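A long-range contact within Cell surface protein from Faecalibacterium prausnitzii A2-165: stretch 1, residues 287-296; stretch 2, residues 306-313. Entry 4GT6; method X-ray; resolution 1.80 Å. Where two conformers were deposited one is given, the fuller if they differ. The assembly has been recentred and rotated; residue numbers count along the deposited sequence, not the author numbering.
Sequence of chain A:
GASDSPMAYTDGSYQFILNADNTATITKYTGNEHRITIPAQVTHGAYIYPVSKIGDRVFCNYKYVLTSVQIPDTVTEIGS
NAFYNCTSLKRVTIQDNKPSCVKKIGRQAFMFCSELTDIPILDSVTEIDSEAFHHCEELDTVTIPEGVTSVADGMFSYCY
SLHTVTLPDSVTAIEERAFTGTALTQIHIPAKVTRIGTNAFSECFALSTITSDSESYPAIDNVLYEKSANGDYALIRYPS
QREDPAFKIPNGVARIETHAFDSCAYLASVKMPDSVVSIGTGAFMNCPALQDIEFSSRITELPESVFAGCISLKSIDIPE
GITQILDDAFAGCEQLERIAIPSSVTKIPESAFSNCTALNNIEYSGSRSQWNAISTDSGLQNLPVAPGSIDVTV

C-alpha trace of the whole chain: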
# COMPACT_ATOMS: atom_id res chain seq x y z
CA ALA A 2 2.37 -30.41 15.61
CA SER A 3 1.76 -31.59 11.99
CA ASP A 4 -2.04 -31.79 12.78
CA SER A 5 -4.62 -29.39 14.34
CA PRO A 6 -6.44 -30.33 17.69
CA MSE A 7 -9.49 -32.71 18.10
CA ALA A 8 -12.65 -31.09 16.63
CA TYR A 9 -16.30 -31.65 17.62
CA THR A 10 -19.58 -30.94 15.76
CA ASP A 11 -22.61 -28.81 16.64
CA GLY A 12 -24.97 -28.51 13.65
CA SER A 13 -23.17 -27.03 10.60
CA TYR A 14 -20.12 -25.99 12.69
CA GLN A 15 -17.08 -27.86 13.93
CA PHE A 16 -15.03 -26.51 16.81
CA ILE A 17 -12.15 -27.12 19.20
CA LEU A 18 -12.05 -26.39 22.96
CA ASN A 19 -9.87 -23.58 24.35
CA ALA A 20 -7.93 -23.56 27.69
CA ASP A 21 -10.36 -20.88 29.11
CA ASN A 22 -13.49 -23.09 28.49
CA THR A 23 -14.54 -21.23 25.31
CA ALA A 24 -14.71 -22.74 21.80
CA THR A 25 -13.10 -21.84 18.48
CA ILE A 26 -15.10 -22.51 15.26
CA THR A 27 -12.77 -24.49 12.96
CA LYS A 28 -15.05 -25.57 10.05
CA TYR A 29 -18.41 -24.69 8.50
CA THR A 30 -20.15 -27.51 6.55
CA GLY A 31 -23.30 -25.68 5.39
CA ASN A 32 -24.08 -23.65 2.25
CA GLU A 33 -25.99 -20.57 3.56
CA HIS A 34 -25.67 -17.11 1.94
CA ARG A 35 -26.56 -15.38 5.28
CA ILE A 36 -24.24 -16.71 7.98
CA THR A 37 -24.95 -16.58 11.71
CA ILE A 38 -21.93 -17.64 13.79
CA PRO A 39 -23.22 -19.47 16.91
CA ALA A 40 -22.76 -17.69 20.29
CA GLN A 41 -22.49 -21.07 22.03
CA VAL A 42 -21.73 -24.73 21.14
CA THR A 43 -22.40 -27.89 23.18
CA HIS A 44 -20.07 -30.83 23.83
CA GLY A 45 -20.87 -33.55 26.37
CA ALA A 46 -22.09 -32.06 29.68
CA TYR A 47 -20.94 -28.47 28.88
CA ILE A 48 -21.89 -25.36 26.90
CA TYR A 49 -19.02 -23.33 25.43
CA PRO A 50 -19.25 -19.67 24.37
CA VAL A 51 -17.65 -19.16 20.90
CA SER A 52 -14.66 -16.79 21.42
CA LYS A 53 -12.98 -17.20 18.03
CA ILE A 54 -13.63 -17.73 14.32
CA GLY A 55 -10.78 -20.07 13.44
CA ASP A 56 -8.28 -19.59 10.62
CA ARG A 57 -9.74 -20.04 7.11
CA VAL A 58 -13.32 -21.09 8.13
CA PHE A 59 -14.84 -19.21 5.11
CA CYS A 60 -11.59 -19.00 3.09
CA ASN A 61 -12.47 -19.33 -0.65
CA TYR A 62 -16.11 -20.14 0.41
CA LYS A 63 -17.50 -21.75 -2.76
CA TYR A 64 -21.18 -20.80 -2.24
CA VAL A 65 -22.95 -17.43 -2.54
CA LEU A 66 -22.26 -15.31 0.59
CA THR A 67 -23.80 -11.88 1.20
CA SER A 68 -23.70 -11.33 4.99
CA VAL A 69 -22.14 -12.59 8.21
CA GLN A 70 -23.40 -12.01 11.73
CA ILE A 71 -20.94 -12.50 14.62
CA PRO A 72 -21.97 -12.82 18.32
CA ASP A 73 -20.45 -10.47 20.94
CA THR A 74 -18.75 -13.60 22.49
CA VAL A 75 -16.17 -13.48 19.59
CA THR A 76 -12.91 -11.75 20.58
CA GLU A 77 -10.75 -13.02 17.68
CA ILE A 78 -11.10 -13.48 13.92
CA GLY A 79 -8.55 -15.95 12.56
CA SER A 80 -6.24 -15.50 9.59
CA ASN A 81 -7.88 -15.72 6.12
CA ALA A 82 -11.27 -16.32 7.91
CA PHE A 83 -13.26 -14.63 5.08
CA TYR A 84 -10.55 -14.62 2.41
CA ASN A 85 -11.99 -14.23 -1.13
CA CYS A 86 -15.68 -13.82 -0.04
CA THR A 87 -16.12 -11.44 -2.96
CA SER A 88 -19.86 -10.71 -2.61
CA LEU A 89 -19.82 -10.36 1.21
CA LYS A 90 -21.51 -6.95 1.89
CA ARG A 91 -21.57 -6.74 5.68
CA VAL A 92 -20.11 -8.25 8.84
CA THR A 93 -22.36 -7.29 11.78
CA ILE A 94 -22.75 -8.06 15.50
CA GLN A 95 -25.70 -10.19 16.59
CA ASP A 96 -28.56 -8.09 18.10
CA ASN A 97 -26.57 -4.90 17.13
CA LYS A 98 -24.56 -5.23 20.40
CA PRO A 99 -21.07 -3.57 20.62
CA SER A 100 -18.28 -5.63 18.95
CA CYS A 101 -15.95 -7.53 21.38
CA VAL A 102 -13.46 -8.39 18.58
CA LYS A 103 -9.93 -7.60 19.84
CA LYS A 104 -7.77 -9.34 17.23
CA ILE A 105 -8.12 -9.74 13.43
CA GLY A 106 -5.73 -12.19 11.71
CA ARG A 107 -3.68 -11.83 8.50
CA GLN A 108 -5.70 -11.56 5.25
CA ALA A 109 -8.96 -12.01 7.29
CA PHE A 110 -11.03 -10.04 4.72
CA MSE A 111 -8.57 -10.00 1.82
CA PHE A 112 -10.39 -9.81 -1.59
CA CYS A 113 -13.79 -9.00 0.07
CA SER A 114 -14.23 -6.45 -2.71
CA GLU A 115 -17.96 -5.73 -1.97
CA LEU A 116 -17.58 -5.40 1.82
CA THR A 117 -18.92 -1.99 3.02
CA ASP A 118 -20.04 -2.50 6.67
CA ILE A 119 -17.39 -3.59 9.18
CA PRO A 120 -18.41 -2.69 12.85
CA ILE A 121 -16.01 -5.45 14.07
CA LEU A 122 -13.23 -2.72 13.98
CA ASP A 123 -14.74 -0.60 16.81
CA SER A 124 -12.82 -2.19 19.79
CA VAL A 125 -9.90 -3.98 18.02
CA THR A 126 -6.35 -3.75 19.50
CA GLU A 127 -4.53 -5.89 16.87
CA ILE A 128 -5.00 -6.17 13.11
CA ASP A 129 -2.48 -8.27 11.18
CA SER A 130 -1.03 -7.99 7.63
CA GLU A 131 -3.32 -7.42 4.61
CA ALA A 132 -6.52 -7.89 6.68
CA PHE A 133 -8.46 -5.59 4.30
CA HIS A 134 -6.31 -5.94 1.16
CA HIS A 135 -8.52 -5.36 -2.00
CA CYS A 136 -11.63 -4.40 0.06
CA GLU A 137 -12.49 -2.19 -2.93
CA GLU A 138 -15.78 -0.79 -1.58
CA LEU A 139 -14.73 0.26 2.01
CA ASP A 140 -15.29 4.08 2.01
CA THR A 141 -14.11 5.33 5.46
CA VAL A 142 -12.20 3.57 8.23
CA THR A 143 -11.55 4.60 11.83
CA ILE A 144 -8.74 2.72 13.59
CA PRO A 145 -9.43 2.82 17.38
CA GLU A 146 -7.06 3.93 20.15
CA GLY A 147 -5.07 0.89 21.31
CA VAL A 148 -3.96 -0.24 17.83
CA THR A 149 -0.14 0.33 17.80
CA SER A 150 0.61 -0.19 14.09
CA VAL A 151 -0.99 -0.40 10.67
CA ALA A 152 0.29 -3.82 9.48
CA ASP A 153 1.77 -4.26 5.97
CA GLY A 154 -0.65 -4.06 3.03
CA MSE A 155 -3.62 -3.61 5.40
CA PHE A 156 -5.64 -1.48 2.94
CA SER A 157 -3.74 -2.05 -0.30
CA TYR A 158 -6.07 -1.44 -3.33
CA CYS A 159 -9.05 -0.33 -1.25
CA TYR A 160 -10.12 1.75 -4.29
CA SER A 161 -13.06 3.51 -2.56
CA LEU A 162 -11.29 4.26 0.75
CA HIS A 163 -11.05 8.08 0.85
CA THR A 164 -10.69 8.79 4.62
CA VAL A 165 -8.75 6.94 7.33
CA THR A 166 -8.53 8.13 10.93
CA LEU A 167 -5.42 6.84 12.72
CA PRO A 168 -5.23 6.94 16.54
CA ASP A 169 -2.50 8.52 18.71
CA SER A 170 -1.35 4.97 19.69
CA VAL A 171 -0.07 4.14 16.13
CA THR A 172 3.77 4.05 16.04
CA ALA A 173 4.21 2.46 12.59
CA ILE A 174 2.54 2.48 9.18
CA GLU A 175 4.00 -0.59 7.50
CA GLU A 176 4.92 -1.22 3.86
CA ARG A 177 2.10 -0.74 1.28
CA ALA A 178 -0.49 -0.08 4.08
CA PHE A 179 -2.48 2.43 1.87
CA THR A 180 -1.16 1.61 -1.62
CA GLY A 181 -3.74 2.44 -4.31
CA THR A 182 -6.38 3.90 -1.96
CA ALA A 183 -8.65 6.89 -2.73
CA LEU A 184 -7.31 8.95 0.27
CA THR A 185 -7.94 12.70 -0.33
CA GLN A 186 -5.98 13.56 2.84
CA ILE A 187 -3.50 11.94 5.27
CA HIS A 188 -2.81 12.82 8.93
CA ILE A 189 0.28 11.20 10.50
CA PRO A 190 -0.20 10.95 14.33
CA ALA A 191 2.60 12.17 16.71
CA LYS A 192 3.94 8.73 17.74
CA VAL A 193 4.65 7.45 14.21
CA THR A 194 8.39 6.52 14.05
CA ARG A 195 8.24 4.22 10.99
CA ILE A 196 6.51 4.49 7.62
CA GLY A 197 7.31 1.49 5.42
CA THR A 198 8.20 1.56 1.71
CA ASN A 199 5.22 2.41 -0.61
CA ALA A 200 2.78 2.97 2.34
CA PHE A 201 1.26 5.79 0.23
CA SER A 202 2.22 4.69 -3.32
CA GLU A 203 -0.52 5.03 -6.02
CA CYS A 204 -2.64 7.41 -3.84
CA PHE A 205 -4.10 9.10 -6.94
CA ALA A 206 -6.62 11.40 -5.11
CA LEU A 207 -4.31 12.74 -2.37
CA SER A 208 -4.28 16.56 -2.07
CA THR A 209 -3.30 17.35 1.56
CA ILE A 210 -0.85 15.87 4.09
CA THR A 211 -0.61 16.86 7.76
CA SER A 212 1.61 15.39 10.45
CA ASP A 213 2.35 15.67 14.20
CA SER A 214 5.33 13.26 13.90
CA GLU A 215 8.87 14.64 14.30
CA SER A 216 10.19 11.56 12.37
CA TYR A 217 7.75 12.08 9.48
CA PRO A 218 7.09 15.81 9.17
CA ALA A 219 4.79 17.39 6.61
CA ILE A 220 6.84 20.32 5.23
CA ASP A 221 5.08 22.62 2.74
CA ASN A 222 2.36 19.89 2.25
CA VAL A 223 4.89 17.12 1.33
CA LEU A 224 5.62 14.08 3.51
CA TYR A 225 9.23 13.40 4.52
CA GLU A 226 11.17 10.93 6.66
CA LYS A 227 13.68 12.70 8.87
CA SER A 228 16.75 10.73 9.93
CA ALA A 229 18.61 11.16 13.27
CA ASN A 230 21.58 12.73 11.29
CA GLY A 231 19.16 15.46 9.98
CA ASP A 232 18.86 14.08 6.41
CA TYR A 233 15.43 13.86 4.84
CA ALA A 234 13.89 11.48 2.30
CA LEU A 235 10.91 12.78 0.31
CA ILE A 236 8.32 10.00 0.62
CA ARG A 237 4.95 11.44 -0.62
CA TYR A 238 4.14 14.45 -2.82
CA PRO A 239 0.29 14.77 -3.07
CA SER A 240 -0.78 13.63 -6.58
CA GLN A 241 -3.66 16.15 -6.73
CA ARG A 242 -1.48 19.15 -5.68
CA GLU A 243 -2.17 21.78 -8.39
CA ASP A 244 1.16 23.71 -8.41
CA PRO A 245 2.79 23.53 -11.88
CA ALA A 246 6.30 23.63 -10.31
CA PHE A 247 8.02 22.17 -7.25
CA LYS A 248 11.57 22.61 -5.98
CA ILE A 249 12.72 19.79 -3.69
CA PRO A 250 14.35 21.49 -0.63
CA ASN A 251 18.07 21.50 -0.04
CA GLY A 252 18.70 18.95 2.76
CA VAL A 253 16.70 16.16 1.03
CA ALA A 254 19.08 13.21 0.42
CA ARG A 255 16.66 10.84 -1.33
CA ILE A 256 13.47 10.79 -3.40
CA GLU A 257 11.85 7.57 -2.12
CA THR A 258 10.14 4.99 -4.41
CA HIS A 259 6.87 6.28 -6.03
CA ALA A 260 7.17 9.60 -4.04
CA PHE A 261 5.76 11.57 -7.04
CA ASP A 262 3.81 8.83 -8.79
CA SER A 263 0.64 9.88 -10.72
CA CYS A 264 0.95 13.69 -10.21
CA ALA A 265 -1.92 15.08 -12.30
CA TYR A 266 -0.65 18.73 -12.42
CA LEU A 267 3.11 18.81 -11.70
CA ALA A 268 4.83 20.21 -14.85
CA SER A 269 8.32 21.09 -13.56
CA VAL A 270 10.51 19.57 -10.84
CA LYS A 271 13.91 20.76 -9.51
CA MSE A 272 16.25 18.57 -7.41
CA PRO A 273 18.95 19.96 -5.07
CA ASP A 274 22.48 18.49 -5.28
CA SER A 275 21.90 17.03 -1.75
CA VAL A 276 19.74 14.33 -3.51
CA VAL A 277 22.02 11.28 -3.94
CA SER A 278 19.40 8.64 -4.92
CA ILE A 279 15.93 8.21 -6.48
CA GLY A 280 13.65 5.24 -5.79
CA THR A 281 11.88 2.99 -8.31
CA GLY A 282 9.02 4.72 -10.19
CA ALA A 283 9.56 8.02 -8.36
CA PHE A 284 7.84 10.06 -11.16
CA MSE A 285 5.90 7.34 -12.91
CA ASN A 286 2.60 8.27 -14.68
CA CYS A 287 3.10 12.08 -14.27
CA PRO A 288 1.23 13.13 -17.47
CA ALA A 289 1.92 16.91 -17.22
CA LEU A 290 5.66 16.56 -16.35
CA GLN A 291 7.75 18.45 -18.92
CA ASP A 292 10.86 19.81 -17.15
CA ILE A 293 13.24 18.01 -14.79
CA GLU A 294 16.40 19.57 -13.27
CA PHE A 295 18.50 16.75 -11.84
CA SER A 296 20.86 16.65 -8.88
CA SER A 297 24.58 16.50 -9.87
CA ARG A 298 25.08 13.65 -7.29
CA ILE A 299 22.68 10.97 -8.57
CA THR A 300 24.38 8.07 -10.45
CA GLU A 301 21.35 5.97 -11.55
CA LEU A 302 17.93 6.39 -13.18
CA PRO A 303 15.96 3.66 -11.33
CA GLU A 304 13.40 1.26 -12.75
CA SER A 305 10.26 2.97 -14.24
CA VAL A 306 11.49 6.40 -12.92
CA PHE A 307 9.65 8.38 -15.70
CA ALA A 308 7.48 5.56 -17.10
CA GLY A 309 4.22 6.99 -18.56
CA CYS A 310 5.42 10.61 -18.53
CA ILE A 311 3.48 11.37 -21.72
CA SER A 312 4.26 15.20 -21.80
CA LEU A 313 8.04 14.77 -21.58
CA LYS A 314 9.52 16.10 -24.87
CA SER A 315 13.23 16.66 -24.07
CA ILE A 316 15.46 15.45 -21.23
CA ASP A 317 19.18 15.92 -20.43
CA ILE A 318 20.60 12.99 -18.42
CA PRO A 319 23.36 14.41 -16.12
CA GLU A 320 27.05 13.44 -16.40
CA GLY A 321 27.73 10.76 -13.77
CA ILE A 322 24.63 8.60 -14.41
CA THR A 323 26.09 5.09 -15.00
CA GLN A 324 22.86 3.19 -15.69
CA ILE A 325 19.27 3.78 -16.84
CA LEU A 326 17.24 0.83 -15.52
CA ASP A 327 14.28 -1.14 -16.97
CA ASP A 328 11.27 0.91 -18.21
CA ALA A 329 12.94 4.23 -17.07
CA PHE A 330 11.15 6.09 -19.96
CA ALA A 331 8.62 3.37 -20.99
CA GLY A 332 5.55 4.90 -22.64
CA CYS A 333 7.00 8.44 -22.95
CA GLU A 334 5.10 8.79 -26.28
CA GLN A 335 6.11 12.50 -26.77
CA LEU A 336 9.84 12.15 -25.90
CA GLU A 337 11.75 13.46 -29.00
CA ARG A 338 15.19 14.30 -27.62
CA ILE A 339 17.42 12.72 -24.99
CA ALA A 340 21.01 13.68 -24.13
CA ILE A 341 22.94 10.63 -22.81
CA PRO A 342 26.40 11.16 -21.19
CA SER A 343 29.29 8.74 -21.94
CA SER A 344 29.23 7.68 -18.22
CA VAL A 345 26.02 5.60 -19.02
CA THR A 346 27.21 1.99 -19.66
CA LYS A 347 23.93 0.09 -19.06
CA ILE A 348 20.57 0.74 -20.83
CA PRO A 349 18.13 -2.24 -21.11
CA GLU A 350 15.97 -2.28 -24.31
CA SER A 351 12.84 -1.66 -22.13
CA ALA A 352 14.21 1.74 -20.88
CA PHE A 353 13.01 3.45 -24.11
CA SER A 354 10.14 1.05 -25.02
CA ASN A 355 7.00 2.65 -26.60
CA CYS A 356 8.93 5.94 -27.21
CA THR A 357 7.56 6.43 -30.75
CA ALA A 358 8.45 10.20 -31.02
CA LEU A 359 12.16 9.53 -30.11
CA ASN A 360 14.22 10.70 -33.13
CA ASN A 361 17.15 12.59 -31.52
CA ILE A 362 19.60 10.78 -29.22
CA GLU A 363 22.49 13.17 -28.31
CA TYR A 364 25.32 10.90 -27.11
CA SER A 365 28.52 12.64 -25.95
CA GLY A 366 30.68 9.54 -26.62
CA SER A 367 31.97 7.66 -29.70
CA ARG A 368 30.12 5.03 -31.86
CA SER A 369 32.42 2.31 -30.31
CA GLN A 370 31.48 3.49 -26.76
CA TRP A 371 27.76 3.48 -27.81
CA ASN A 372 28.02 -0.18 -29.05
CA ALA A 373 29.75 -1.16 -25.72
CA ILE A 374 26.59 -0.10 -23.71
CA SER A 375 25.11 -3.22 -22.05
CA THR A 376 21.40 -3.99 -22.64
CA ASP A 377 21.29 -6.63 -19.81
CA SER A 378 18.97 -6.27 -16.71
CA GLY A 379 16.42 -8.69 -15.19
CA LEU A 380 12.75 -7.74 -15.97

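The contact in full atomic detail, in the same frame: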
# COMPACT_ATOMS: atom_id res chain seq x y z
N CYS A 287 3.29 10.64 -14.48
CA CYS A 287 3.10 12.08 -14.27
C CYS A 287 2.81 12.65 -15.66
O CYS A 287 3.76 12.90 -16.40
CB CYS A 287 4.33 12.71 -13.63
SG CYS A 287 4.50 12.33 -11.87
N PRO A 288 1.52 12.79 -16.06
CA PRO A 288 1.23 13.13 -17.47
C PRO A 288 1.44 14.60 -17.86
O PRO A 288 1.35 14.89 -19.05
CB PRO A 288 -0.25 12.74 -17.63
CG PRO A 288 -0.81 12.79 -16.29
CD PRO A 288 0.28 12.48 -15.32
N ALA A 289 1.68 15.50 -16.90
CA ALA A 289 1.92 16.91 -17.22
C ALA A 289 3.40 17.27 -17.07
O ALA A 289 3.78 18.40 -17.40
CB ALA A 289 1.08 17.81 -16.32
N LEU A 290 4.24 16.32 -16.62
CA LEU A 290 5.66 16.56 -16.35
C LEU A 290 6.42 16.84 -17.64
O LEU A 290 6.48 15.99 -18.53
CB LEU A 290 6.28 15.41 -15.54
CG LEU A 290 7.71 15.63 -14.99
CD1 LEU A 290 7.78 16.87 -14.05
CD2 LEU A 290 8.21 14.39 -14.27
N GLN A 291 7.01 18.05 -17.72
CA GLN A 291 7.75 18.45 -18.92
C GLN A 291 9.20 18.83 -18.64
O GLN A 291 10.03 18.68 -19.53
CB GLN A 291 7.06 19.64 -19.60
CG GLN A 291 5.83 19.26 -20.40
CD GLN A 291 5.38 20.42 -21.25
OE1 GLN A 291 4.44 21.15 -20.90
NE2 GLN A 291 6.04 20.62 -22.38
N ASP A 292 9.49 19.37 -17.45
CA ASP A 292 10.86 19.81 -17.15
C ASP A 292 11.37 19.20 -15.87
O ASP A 292 10.67 19.20 -14.85
CB ASP A 292 10.90 21.34 -17.03
CG ASP A 292 10.52 22.05 -18.32
OD1 ASP A 292 11.21 21.85 -19.33
OD2 ASP A 292 9.55 22.83 -18.30
N ILE A 293 12.57 18.63 -15.94
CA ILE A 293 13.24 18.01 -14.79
C ILE A 293 14.66 18.55 -14.71
O ILE A 293 15.39 18.46 -15.70
CB ILE A 293 13.24 16.45 -14.88
CG1 ILE A 293 11.82 15.88 -14.95
CG2 ILE A 293 14.02 15.83 -13.68
CD1 ILE A 293 11.60 15.03 -16.12
N GLU A 294 15.04 19.12 -13.56
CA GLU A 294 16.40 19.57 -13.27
C GLU A 294 16.95 18.58 -12.25
O GLU A 294 16.42 18.47 -11.14
CB GLU A 294 16.40 21.01 -12.75
CG GLU A 294 17.79 21.59 -12.52
CD GLU A 294 17.84 23.08 -12.21
OE1 GLU A 294 16.97 23.83 -12.71
OE2 GLU A 294 18.77 23.50 -11.49
N PHE A 295 17.94 17.80 -12.66
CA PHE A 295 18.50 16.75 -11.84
C PHE A 295 19.56 17.24 -10.89
O PHE A 295 20.28 18.18 -11.20
CB PHE A 295 19.16 15.70 -12.75
CG PHE A 295 18.19 14.89 -13.57
CD1 PHE A 295 17.54 13.79 -13.02
CD2 PHE A 295 17.92 15.23 -14.90
CE1 PHE A 295 16.63 13.04 -13.79
CE2 PHE A 295 17.04 14.47 -15.67
CZ PHE A 295 16.41 13.37 -15.11
N SER A 296 19.75 16.48 -9.80
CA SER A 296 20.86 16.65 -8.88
C SER A 296 22.15 16.22 -9.59
O SER A 296 22.13 15.22 -10.34
CB SER A 296 20.63 15.76 -7.67
OG SER A 296 21.87 15.60 -6.98
N VAL A 306 11.42 5.06 -13.55
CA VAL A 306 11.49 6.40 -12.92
C VAL A 306 10.55 7.43 -13.61
O VAL A 306 9.86 8.16 -12.90
CB VAL A 306 12.94 6.94 -12.74
CG1 VAL A 306 13.71 7.02 -14.07
CG2 VAL A 306 12.97 8.27 -11.97
N PHE A 307 10.51 7.47 -14.94
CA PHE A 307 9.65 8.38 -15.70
C PHE A 307 8.71 7.61 -16.62
O PHE A 307 8.23 8.16 -17.60
CB PHE A 307 10.50 9.38 -16.52
CG PHE A 307 11.36 10.26 -15.64
CD1 PHE A 307 10.79 11.22 -14.81
CD2 PHE A 307 12.74 10.13 -15.66
CE1 PHE A 307 11.59 12.02 -13.98
CE2 PHE A 307 13.54 10.93 -14.83
CZ PHE A 307 12.96 11.86 -13.99
N ALA A 308 8.41 6.35 -16.29
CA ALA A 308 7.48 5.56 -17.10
C ALA A 308 6.10 6.27 -17.16
O ALA A 308 5.63 6.78 -16.13
CB ALA A 308 7.34 4.15 -16.52
N GLY A 309 5.53 6.37 -18.35
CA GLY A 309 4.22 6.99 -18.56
C GLY A 309 4.20 8.51 -18.46
O GLY A 309 3.12 9.11 -18.29
N CYS A 310 5.37 9.15 -18.55
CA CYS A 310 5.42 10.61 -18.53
C CYS A 310 5.23 11.09 -19.97
O CYS A 310 6.17 11.43 -20.69
CB CYS A 310 6.71 11.12 -17.88
SG CYS A 310 6.74 10.87 -16.08
N ILE A 311 3.96 11.13 -20.36
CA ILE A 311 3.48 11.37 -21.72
C ILE A 311 3.62 12.84 -22.22
O ILE A 311 3.38 13.07 -23.40
CB ILE A 311 2.03 10.82 -21.90
CG1 ILE A 311 0.99 11.50 -20.97
CG2 ILE A 311 2.02 9.29 -21.72
CD1 ILE A 311 -0.48 11.42 -21.46
N SER A 312 4.04 13.80 -21.38
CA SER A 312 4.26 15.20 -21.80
C SER A 312 5.75 15.52 -21.92
O SER A 312 6.11 16.61 -22.37
CB SER A 312 3.61 16.19 -20.83
OG SER A 312 2.22 16.16 -21.01
N LEU A 313 6.60 14.59 -21.52
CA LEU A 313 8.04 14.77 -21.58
C LEU A 313 8.50 14.82 -23.03
O LEU A 313 8.29 13.86 -23.75
CB LEU A 313 8.71 13.62 -20.84
CG LEU A 313 10.08 13.86 -20.27
CD1 LEU A 313 10.10 15.17 -19.44
CD2 LEU A 313 10.49 12.67 -19.39
O HOH W 1 4.81 13.86 -18.70

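How do the two backbones run against each other? Stretch 1 is loop until it becomes a strand at 292-294, while stretch 2 has no regular helix or strand and is built from two consecutive turns: a type II turn from F307 to C310, closed by C310 N to F307 O at 3.2 Å, and a type I turn from C310 to L313, closed by L313 N to C310 O at 3.3 Å. G309 has a positive phi of 74°, a value that favours glycine. The CA atoms of P288 and C310 lie 5.0 Å apart and those of Q291 and L313 4.5 Å apart, so the chains advance in the same direction, side by side.

What bonds one backbone to the other, if not a ladder of direct amide hydrogen bonds? Water 1 does much of the work. It donates to C287 O and to L290 O, each 2.7 Å from the water O, and accepts from S312 N at 2.8 Å, joining three backbone groups across the contact. L290 O also lies 3.3 Å from L313 N, but the angle is too poor for a hydrogen bond. Nearby, C310 CA approaches C287 O at 3.5 Å, with an angle of 149° at the hydrogen, a favourable CA-H...O contact.

Which side chain supplies the direct polar link? S312 points toward stretch 1, and its OG donates to P288 O in a very short hydrogen bond of 2.5 Å. P288 O, a carbonyl oxygen, can only accept, so the hydroxyl is the donor. Beside it, the aliphatic part of Q291 packs on S312, with Q291 CG 3.8 Å from S312 CB, and P288 CB rests 3.8 Å from I311 CG1.

What fills the apolar side of the contact? The F307 ring is the common partner of three side chains: I293 CD1 comes within 3.7 Å of F307 CE1, L290 CD2 within 4.1 Å of F307 CD1, and F295 CZ within 3.8 Å of F307 CE2. The F295 and F307 rings meet rim to rim, neither over the face of the other, with their planes at 82° and centroids 6.0 Å apart. I293 points toward stretch 2 and also reaches L313, CD1 to CD1 at 3.6 Å. C310 SG packs against C287 CB at 3.9 Å and L290 CD2 at 4.2 Å. These contacts are van der Waals in nature, and they help bury 556 Å² between the stretches.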